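Local coordinates for protein spectinomycin phosphotransferase (Legionella pneumophila, PDB 3I1A) that phosphorylates the antibiotic spectinomycin, acting as an antibiotic resistance factor of the aminoglycoside phosphotransferase family, which shares the protein kinase fold, at residues Arg151-Arg155 / Val189-Glu193; Pro238-Met244 / Asn271-Leu277; Asp168-Phe174 / Arg306-Phe310. The contacts are given in a common frame with arbitrary orientation. Residues are numbered along the deposited sequence.

Along the chain, 151-155 comes first, on helix 149-157, and 168-174 follows on helix 169-180. Contact 1 then closes its loop of 33 residues when 189-193, on helix 182-198, packs back on 151-155. Contact 2 opens only after that, joining the turn and short helix at 238-244 to 271-277, where helix 274-297 begins. The last segment, 306-310, returns to 168-174 to close contact 3, whose loop crosses that of contact 1 and encloses contact 2. Helix 274-297 touches all three: it starts in contact 2, backs contact 1 and offers Leu296 O to contact 3. Together the contacts tie the helices around it to one another and to the turn after strand 235-237.

Contact 1. Residues Arg151-Arg155 / Val189-Glu193; sequences REIVR and VDTSE
This contact is a near-antiparallel helix pair in the helical part of the kinase-like fold, held by a salt-bridge network of two arginines on one glutamate. The helical segments 151-155 and 189-193 approach to 10.5 Å between axes, with 153° between their N-to-C directions (signed crossing angle -153°). Arg151 and Val189 are nearest in register, CA to CA 5.9 Å. Arg151 CD lies 3.8 Å from Val189 O, and Val154 CG1 meets Val189 CG2 at 3.6 Å, both valines in the t rotamer, while Arg155 NE lies 3.7 Å from Val189 CG1. Arg151 (m, t, m) bends across the neighbouring helix, and its NE donates to Glu193 OE1 at 2.8 Å; Arg155 (m, t, t), one turn on, reaches the same oxygen from NH2, also at 2.8 Å. Glu193, given in one of two conformers, takes chi1 t and chi2 p to bring OE1 to the edge of both guanidinium groups. Arg151 NH1 turns to Glu283 of helix 274-297 for a second salt bridge; Glu283 is also hydrogen-bonded to Ser192 OG, and Val286 of that helix covers Val154. Waters complete the network: water 3 links Arg155 NH2 (2.9 Å) to Asp190 OD1 (2.8 Å), and water 1 accepts from Arg151 NH2 at 3.0 Å and donates to Glu193 OE2 at 2.9 Å.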
loop_
_atom_site.group_PDB
_atom_site.type_symbol
_atom_site.label_atom_id
_atom_site.label_comp_id
_atom_site.label_asym_id
_atom_site.label_seq_id
_atom_site.Cartn_x
_atom_site.Cartn_y
_atom_site.Cartn_z
ATOM N N ARG A 151 14.817 -7.092 9.402
ATOM C CA ARG A 151 15.127 -7.648 10.699
ATOM C C ARG A 151 16.556 -7.262 11.074
ATOM O O ARG A 151 16.835 -6.957 12.221
ATOM C CB ARG A 151 14.987 -9.170 10.673
ATOM C CG ARG A 151 13.540 -9.625 10.543
ATOM C CD ARG A 151 13.410 -11.123 10.741
ATOM N NE ARG A 151 13.903 -11.895 9.609
ATOM C CZ ARG A 151 13.245 -12.070 8.469
ATOM N NH1 ARG A 151 12.051 -11.509 8.292
ATOM N NH2 ARG A 151 13.762 -12.846 7.518
ATOM N N GLU A 152 17.451 -7.276 10.100
ATOM C CA GLU A 152 18.846 -6.925 10.354
ATOM C C GLU A 152 18.966 -5.465 10.758
ATOM O O GLU A 152 19.687 -5.142 11.705
ATOM C CB GLU A 152 19.710 -7.200 9.115
ATOM C CG GLU A 152 19.776 -8.681 8.747
ATOM C CD GLU A 152 20.618 -8.961 7.513
ATOM O OE1 GLU A 152 20.596 -8.150 6.561
ATOM O OE2 GLU A 152 21.291 -10.007 7.483
ATOM N N ILE A 153 18.253 -4.588 10.058
ATOM C CA ILE A 153 18.304 -3.163 10.383
ATOM C C ILE A 153 17.832 -2.908 11.807
ATOM O O ILE A 153 18.446 -2.127 12.538
ATOM C CB ILE A 153 17.445 -2.339 9.409
ATOM C CG1 ILE A 153 18.137 -2.279 8.050
ATOM C CG2 ILE A 153 17.251 -0.917 9.940
ATOM C CD1 ILE A 153 17.223 -1.818 6.927
ATOM N N VAL A 154 16.755 -3.556 12.232
ATOM C CA VAL A 154 16.299 -3.307 13.588
ATOM C C VAL A 154 17.343 -3.824 14.585
ATOM O O VAL A 154 17.532 -3.240 15.645
ATOM C CB VAL A 154 14.913 -3.956 13.891
ATOM C CG1 VAL A 154 14.539 -3.720 15.320
ATOM C CG2 VAL A 154 13.831 -3.339 12.974
ATOM N N ARG A 155 18.031 -4.916 14.252
ATOM C CA ARG A 155 19.041 -5.401 15.196
ATOM C C ARG A 155 20.192 -4.411 15.266
ATOM O O ARG A 155 20.821 -4.281 16.318
ATOM C CB ARG A 155 19.579 -6.791 14.802
ATOM C CG ARG A 155 18.528 -7.870 14.896
ATOM C CD ARG A 155 19.116 -9.266 14.829
ATOM N NE ARG A 155 18.084 -10.246 14.526
ATOM C CZ ARG A 155 17.862 -10.722 13.299
ATOM N NH1 ARG A 155 18.606 -10.310 12.283
ATOM N NH2 ARG A 155 16.891 -11.600 13.084
ATOM N N VAL A 189 10.934 -8.878 16.280
ATOM C CA VAL A 189 12.039 -9.292 15.409
ATOM C C VAL A 189 12.320 -10.797 15.470
ATOM O O VAL A 189 12.453 -11.467 14.443
ATOM C CB VAL A 189 13.369 -8.575 15.799
ATOM C CG1 VAL A 189 14.534 -9.130 14.969
ATOM C CG2 VAL A 189 13.231 -7.055 15.567
ATOM N N ASP A 190 12.421 -11.308 16.688
ATOM C CA ASP A 190 12.738 -12.713 16.898
ATOM C C ASP A 190 11.612 -13.629 16.455
ATOM O O ASP A 190 11.862 -14.785 16.045
ATOM C CB ASP A 190 13.069 -12.962 18.370
ATOM C CG ASP A 190 14.310 -12.183 18.837
ATOM O OD1 ASP A 190 15.090 -11.705 17.991
ATOM O OD2 ASP A 190 14.505 -12.085 20.066
ATOM N N THR A 191 10.372 -13.136 16.528
ATOM C CA THR A 191 9.247 -13.969 16.100
ATOM C C THR A 191 9.190 -13.997 14.589
ATOM O O THR A 191 8.953 -15.054 13.993
ATOM C CB THR A 191 7.906 -13.472 16.650
ATOM O OG1 THR A 191 7.889 -13.649 18.068
ATOM C CG2 THR A 191 6.753 -14.273 16.032
ATOM N N SER A 192 9.412 -12.843 13.962
ATOM C CA SER A 192 9.431 -12.784 12.508
ATOM C C SER A 192 10.543 -13.720 12.003
ATOM O O SER A 192 10.341 -14.482 11.059
ATOM C CB SER A 192 9.688 -11.347 12.040
ATOM O OG SER A 192 9.903 -11.311 10.648
ATOM N N GLU A 193 11.714 -13.662 12.641
ATOM C CA GLU A 193 12.856 -14.500 12.253
ATOM C C GLU A 193 12.540 -15.995 12.424
ATOM O O GLU A 193 12.777 -16.782 11.512
ATOM C CB GLU A 193 14.093 -14.099 13.076
ATOM C CG GLU A 193 15.439 -14.751 12.688
ATOM C CD GLU A 193 15.973 -14.356 11.310
ATOM O OE1 GLU A 193 15.964 -13.158 10.947
ATOM O OE2 GLU A 193 16.435 -15.261 10.580
HETATM O O HOH W 1 16.090 -14.790 7.780
HETATM O O HOH W 2 16.866 -9.806 17.674
HETATM O O HOH W 3 16.467 -12.656 15.788
HETATM O O HOH W 4 17.997 -11.692 10.056
#

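Contact 2. Residues Pro238-Met244 / Asn271-Leu277; sequences PKERDLM and NVDKTIL
Glu240 lays its CB against Ile276 CG2 (3.7 Å) and its CG against Val272 CG1 (3.8 Å), then curls through chi1 m and chi2 p so that its carboxylate meets the backbone just before helix 274-297. There OE2 accepts from Asp273 N at 2.9 Å (164°). Lys239 (p, t, t, m) runs out straight, kinks at its last bond and closes the polar edge: its NZ donates to Asn271 O at 3.0 Å and forms a salt bridge with Glu240 OE2 at 2.9 Å. Segment 238-244 is a turn winding into the short helix 240-243. Segment 271-277 arrives extended and enters its helix at Asp273, the N-cap, whose OD1 accepts from Thr275 N (2.9 Å) and Ile276 N (3.2 Å). Glu240 and Leu277 are nearest in register, CA to CA 5.1 Å. Beside the polar edge, Leu277 (t, p) brings CD1 to 3.3 Å from Met244 N; Leu243 CD1 touches Val272 CG2 at 3.9 Å, and Pro238 CB lies 4.0 Å from Ile276 CG2. Tyr264 of helix 257-267 covers Leu243 and Val272. On another side of the short helix, Asp242 accepts from His210 N and Ser211 N, in the loop that follows strand 207-209 and leads to the Mg2+ ligand Asn217. In this kinase-like fold that loop corresponds to the catalytic loop, and Asp242 probably matches the conserved aspartate holding its amides in protein kinases. The contact thus sets the start of helix 274-297 against the turn after strand 235-237, with helix 257-267 alongside.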
loop_
_atom_site.group_PDB
_atom_site.type_symbol
_atom_site.label_atom_id
_atom_site.label_comp_id
_atom_site.label_asym_id
_atom_site.label_seq_id
_atom_site.Cartn_x
_atom_site.Cartn_y
_atom_site.Cartn_z
ATOM N N PRO A 238 2.265 -15.682 -0.749
ATOM C CA PRO A 238 1.182 -16.473 -0.155
ATOM C C PRO A 238 0.033 -15.494 0.095
ATOM O O PRO A 238 0.275 -14.326 0.410
ATOM C CB PRO A 238 1.782 -16.940 1.169
ATOM C CG PRO A 238 3.242 -17.080 0.833
ATOM C CD PRO A 238 3.499 -15.798 0.046
ATOM N N LYS A 239 -1.202 -15.975 -0.024
ATOM C CA LYS A 239 -2.378 -15.137 0.161
ATOM C C LYS A 239 -2.376 -14.402 1.491
ATOM O O LYS A 239 -2.995 -13.338 1.607
ATOM C CB LYS A 239 -3.657 -15.986 0.056
ATOM C CG LYS A 239 -3.816 -17.079 1.134
ATOM C CD LYS A 239 -5.155 -17.822 0.938
ATOM C CE LYS A 239 -5.450 -18.803 2.089
ATOM N NZ LYS A 239 -4.437 -19.890 2.249
ATOM N N GLU A 240 -1.696 -14.971 2.490
ATOM C CA GLU A 240 -1.641 -14.362 3.806
ATOM C C GLU A 240 -0.975 -12.975 3.801
ATOM O O GLU A 240 -1.168 -12.189 4.731
ATOM C CB GLU A 240 -0.959 -15.331 4.792
ATOM C CG GLU A 240 -1.811 -16.589 5.136
ATOM C CD GLU A 240 -1.894 -17.636 4.026
ATOM O OE1 GLU A 240 -1.088 -17.613 3.065
ATOM O OE2 GLU A 240 -2.776 -18.512 4.127
ATOM N N ARG A 241 -0.213 -12.679 2.754
ATOM C CA ARG A 241 0.407 -11.354 2.586
ATOM C C ARG A 241 -0.704 -10.292 2.634
ATOM O O ARG A 241 -0.511 -9.174 3.156
ATOM C CB ARG A 241 1.094 -11.296 1.233
ATOM C CG ARG A 241 1.414 -9.896 0.725
ATOM C CD ARG A 241 2.596 -9.289 1.452
ATOM N NE ARG A 241 2.176 -8.661 2.705
ATOM C CZ ARG A 241 2.993 -7.940 3.455
ATOM N NH1 ARG A 241 4.256 -7.762 3.069
ATOM N NH2 ARG A 241 2.553 -7.411 4.596
ATOM N N ASP A 242 -1.850 -10.616 2.039
ATOM C CA ASP A 242 -2.982 -9.703 2.073
ATOM C C ASP A 242 -3.952 -10.003 3.227
ATOM O O ASP A 242 -4.497 -9.082 3.861
ATOM C CB ASP A 242 -3.781 -9.748 0.752
ATOM C CG ASP A 242 -3.060 -9.068 -0.390
ATOM O OD1 ASP A 242 -2.097 -8.314 -0.133
ATOM O OD2 ASP A 242 -3.480 -9.268 -1.545
ATOM N N LEU A 243 -4.175 -11.278 3.524
ATOM C CA LEU A 243 -5.132 -11.603 4.573
ATOM C C LEU A 243 -4.755 -11.088 5.965
ATOM O O LEU A 243 -5.633 -10.884 6.799
ATOM C CB LEU A 243 -5.394 -13.126 4.611
ATOM C CG LEU A 243 -6.060 -13.637 3.322
ATOM C CD1 LEU A 243 -6.386 -15.165 3.426
ATOM C CD2 LEU A 243 -7.336 -12.839 3.064
ATOM N N MET A 244 -3.465 -10.862 6.201
ATOM C CA MET A 244 -3.005 -10.408 7.503
ATOM C C MET A 244 -3.627 -9.075 7.909
ATOM O O MET A 244 -3.706 -8.757 9.099
ATOM C CB MET A 244 -1.481 -10.277 7.509
ATOM C CG MET A 244 -0.944 -9.226 6.561
ATOM S SD MET A 244 0.419 -8.227 7.294
ATOM C CE MET A 244 -0.589 -6.921 8.112
ATOM N N ASN A 271 -9.250 -21.678 4.971
ATOM C CA ASN A 271 -8.021 -22.375 5.341
ATOM C C ASN A 271 -6.876 -21.408 5.149
ATOM O O ASN A 271 -6.299 -21.291 4.067
ATOM C CB ASN A 271 -7.816 -23.635 4.508
ATOM C CG ASN A 271 -8.829 -24.707 4.859
ATOM O OD1 ASN A 271 -8.826 -25.227 5.975
ATOM N ND2 ASN A 271 -9.722 -25.016 3.926
ATOM N N VAL A 272 -6.557 -20.731 6.243
ATOM C CA VAL A 272 -5.526 -19.716 6.269
ATOM C C VAL A 272 -4.362 -20.238 7.080
ATOM O O VAL A 272 -4.541 -20.742 8.190
ATOM C CB VAL A 272 -6.120 -18.411 6.872
ATOM C CG1 VAL A 272 -5.076 -17.287 6.909
ATOM C CG2 VAL A 272 -7.326 -17.977 6.034
ATOM N N ASP A 273 -3.165 -20.141 6.515
ATOM C CA ASP A 273 -1.967 -20.623 7.182
ATOM C C ASP A 273 -1.597 -19.632 8.276
ATOM O O ASP A 273 -1.134 -18.524 7.999
ATOM C CB ASP A 273 -0.825 -20.768 6.172
ATOM C CG ASP A 273 0.384 -21.446 6.762
ATOM O OD1 ASP A 273 0.742 -21.144 7.913
ATOM O OD2 ASP A 273 0.988 -22.285 6.071
ATOM N N LYS A 274 -1.811 -20.041 9.524
ATOM C CA LYS A 274 -1.552 -19.189 10.673
ATOM C C LYS A 274 -0.096 -18.823 10.896
ATOM O O LYS A 274 0.205 -17.771 11.482
ATOM C CB LYS A 274 -2.130 -19.833 11.940
ATOM C CG LYS A 274 -1.651 -19.196 13.233
ATOM C CD LYS A 274 -2.314 -19.845 14.448
ATOM C CE LYS A 274 -1.642 -19.411 15.738
ATOM N NZ LYS A 274 -0.244 -19.937 15.829
ATOM N N THR A 275 0.817 -19.665 10.430
ATOM C CA THR A 275 2.224 -19.369 10.606
ATOM C C THR A 275 2.605 -18.247 9.644
ATOM O O THR A 275 3.323 -17.319 10.008
ATOM C CB THR A 275 3.091 -20.604 10.327
ATOM O OG1 THR A 275 2.724 -21.655 11.245
ATOM C CG2 THR A 275 4.542 -20.274 10.481
ATOM N N ILE A 276 2.124 -18.329 8.413
ATOM C CA ILE A 276 2.450 -17.278 7.470
ATOM C C ILE A 276 1.703 -15.991 7.833
ATOM O O ILE A 276 2.247 -14.899 7.699
ATOM C CB ILE A 276 2.122 -17.673 6.013
ATOM C CG1 ILE A 276 2.885 -18.952 5.638
ATOM C CG2 ILE A 276 2.573 -16.536 5.060
ATOM C CD1 ILE A 276 2.547 -19.474 4.227
ATOM N N LEU A 277 0.473 -16.115 8.319
ATOM C CA LEU A 277 -0.290 -14.919 8.695
ATOM C C LEU A 277 0.411 -14.204 9.869
ATOM O O LEU A 277 0.535 -12.977 9.879
ATOM C CB LEU A 277 -1.720 -15.289 9.117
ATOM C CG LEU A 277 -2.712 -14.121 9.234
ATOM C CD1 LEU A 277 -3.230 -13.728 7.857
ATOM C CD2 LEU A 277 -3.906 -14.560 10.090
#

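Contact 3. Residues Asp168-Phe174 / Arg306-Phe310; sequences DKLTAAF and RLESF
The carboxylate of Asp168 and the guanidinium of Arg306 meet in a two-pronged salt bridge: Arg306 NH1 donates to Asp168 OD2 at 2.7 Å (172°) and Arg306 NH2 to Asp168 OD1 at 3.1 Å (168°). Asp168, chi1 p, is also the N-cap of helix 169-180, with OD1 accepting from Thr171 N at 2.9 Å, so one side chain both caps its own helix and pairs with Arg306 on helix 303-315. Arg306 (m, t, p) finds its further acceptors close by: NE bonds Asp295 O, NH2 bonds Leu296 O and NH1 bonds Asn303 OD1. The hydroxyl of Thr171 is likewise satisfied by Leu296 O, at the end of helix 274-297. In this helical part of the kinase-like fold, helical segments 169-174 and 306-310 run almost parallel, 11° between directions and 10.7 Å between axes, with CA atoms nearest at Leu170-Leu307 (7.1 Å) and Phe174-Phe310 (7.0 Å). Beside the ion pair the contact turns apolar. Leu170 CB lies over one guanidinium face, and Leu170 CD1 is 3.7 Å from Arg306 CB; Leu170 CD2 is 4.2 Å from both Leu307 CD1 and Phe310 CD2. Phe310, chi1 t, reaches Ala173 CB with CE2 (3.5 Å) and Phe174 CA with CE1 (3.7 Å). The Phe174 ring packs edge-to-face with Phe313, and Phe310 makes a cation-pi contact with Lys314.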
loop_
_atom_site.group_PDB
_atom_site.type_symbol
_atom_site.label_atom_id
_atom_site.label_comp_id
_atom_site.label_asym_id
_atom_site.label_seq_id
_atom_site.Cartn_x
_atom_site.Cartn_y
_atom_site.Cartn_z
ATOM N N ASP A 168 19.623 14.722 19.866
ATOM C CA ASP A 168 18.715 15.859 20.011
ATOM C C ASP A 168 17.460 15.381 20.755
ATOM O O ASP A 168 17.374 14.223 21.147
ATOM C CB ASP A 168 18.384 16.530 18.654
ATOM C CG ASP A 168 17.458 15.721 17.742
ATOM O OD1 ASP A 168 17.152 14.540 18.018
ATOM O OD2 ASP A 168 17.030 16.305 16.701
ATOM N N LYS A 169 16.512 16.284 20.979
ATOM C CA LYS A 169 15.291 15.967 21.713
ATOM C C LYS A 169 14.531 14.764 21.187
ATOM O O LYS A 169 14.135 13.876 21.953
ATOM C CB LYS A 169 14.352 17.190 21.704
ATOM C CG LYS A 169 13.143 17.078 22.660
ATOM C CD LYS A 169 12.235 18.318 22.491
ATOM C CE LYS A 169 11.024 18.324 23.413
ATOM N NZ LYS A 169 10.079 19.400 22.981
ATOM N N LEU A 170 14.300 14.742 19.880
ATOM C CA LEU A 170 13.544 13.638 19.308
ATOM C C LEU A 170 14.285 12.309 19.397
ATOM O O LEU A 170 13.696 11.293 19.733
ATOM C CB LEU A 170 13.184 13.963 17.875
ATOM C CG LEU A 170 12.012 14.941 17.833
ATOM C CD1 LEU A 170 11.709 15.297 16.365
ATOM C CD2 LEU A 170 10.789 14.305 18.493
ATOM N N THR A 171 15.585 12.326 19.125
ATOM C CA THR A 171 16.365 11.091 19.213
ATOM C C THR A 171 16.370 10.545 20.635
ATOM O O THR A 171 16.223 9.344 20.847
ATOM C CB THR A 171 17.815 11.316 18.772
ATOM O OG1 THR A 171 17.825 11.638 17.379
ATOM C CG2 THR A 171 18.644 10.055 19.004
ATOM N N ALA A 172 16.527 11.426 21.618
ATOM C CA ALA A 172 16.528 10.981 23.013
ATOM C C ALA A 172 15.167 10.424 23.437
ATOM O O ALA A 172 15.080 9.438 24.187
ATOM C CB ALA A 172 16.932 12.146 23.955
ATOM N N ALA A 173 14.089 11.056 22.979
ATOM C CA ALA A 173 12.744 10.599 23.327
ATOM C C ALA A 173 12.491 9.218 22.703
ATOM O O ALA A 173 11.893 8.328 23.330
ATOM C CB ALA A 173 11.699 11.616 22.832
ATOM N N PHE A 174 12.965 9.047 21.473
ATOM C CA PHE A 174 12.809 7.776 20.760
ATOM C C PHE A 174 13.582 6.655 21.456
ATOM O O PHE A 174 13.067 5.552 21.616
ATOM C CB PHE A 174 13.317 7.908 19.328
ATOM C CG PHE A 174 13.358 6.603 18.587
ATOM C CD1 PHE A 174 12.170 5.982 18.191
ATOM C CD2 PHE A 174 14.582 5.972 18.337
ATOM C CE1 PHE A 174 12.201 4.741 17.559
ATOM C CE2 PHE A 174 14.632 4.729 17.705
ATOM C CZ PHE A 174 13.431 4.111 17.316
ATOM N N ARG A 306 9.960 14.311 11.559
ATOM C CA ARG A 306 10.454 13.288 12.469
ATOM C C ARG A 306 9.465 13.089 13.614
ATOM O O ARG A 306 9.289 11.981 14.075
ATOM C CB ARG A 306 11.829 13.661 13.014
ATOM C CG ARG A 306 12.932 13.449 11.993
ATOM C CD ARG A 306 14.256 14.019 12.479
ATOM N NE ARG A 306 14.844 13.250 13.581
ATOM C CZ ARG A 306 15.481 13.785 14.620
ATOM N NH1 ARG A 306 15.616 15.104 14.723
ATOM N NH2 ARG A 306 16.004 12.996 15.551
ATOM N N LEU A 307 8.831 14.163 14.093
ATOM C CA LEU A 307 7.841 13.988 15.168
ATOM C C LEU A 307 6.672 13.153 14.631
ATOM O O LEU A 307 6.088 12.356 15.358
ATOM C CB LEU A 307 7.311 15.345 15.676
ATOM C CG LEU A 307 6.209 15.348 16.762
ATOM C CD1 LEU A 307 6.593 14.568 18.044
ATOM C CD2 LEU A 307 5.955 16.812 17.135
ATOM N N GLU A 308 6.295 13.335 13.370
ATOM C CA GLU A 308 5.185 12.518 12.851
ATOM C C GLU A 308 5.581 11.045 12.851
ATOM O O GLU A 308 4.774 10.177 13.209
ATOM C CB GLU A 308 4.790 12.947 11.435
ATOM C CG GLU A 308 4.257 14.375 11.366
ATOM C CD GLU A 308 3.771 14.774 9.978
ATOM O OE1 GLU A 308 4.486 14.519 8.981
ATOM O OE2 GLU A 308 2.674 15.369 9.895
ATOM N N SER A 309 6.820 10.767 12.449
ATOM C CA SER A 309 7.319 9.383 12.443
ATOM C C SER A 309 7.267 8.822 13.871
ATOM O O SER A 309 6.879 7.681 14.069
ATOM C CB SER A 309 8.761 9.329 11.957
ATOM O OG SER A 309 8.858 9.741 10.608
ATOM N N PHE A 310 7.628 9.644 14.861
ATOM C CA PHE A 310 7.638 9.211 16.260
ATOM C C PHE A 310 6.227 8.868 16.742
ATOM O O PHE A 310 6.030 7.858 17.395
ATOM C CB PHE A 310 8.297 10.310 17.117
ATOM C CG PHE A 310 8.581 9.912 18.552
ATOM C CD1 PHE A 310 8.834 8.588 18.905
ATOM C CD2 PHE A 310 8.665 10.890 19.540
ATOM C CE1 PHE A 310 9.169 8.253 20.221
ATOM C CE2 PHE A 310 8.999 10.559 20.865
ATOM C CZ PHE A 310 9.250 9.243 21.202
#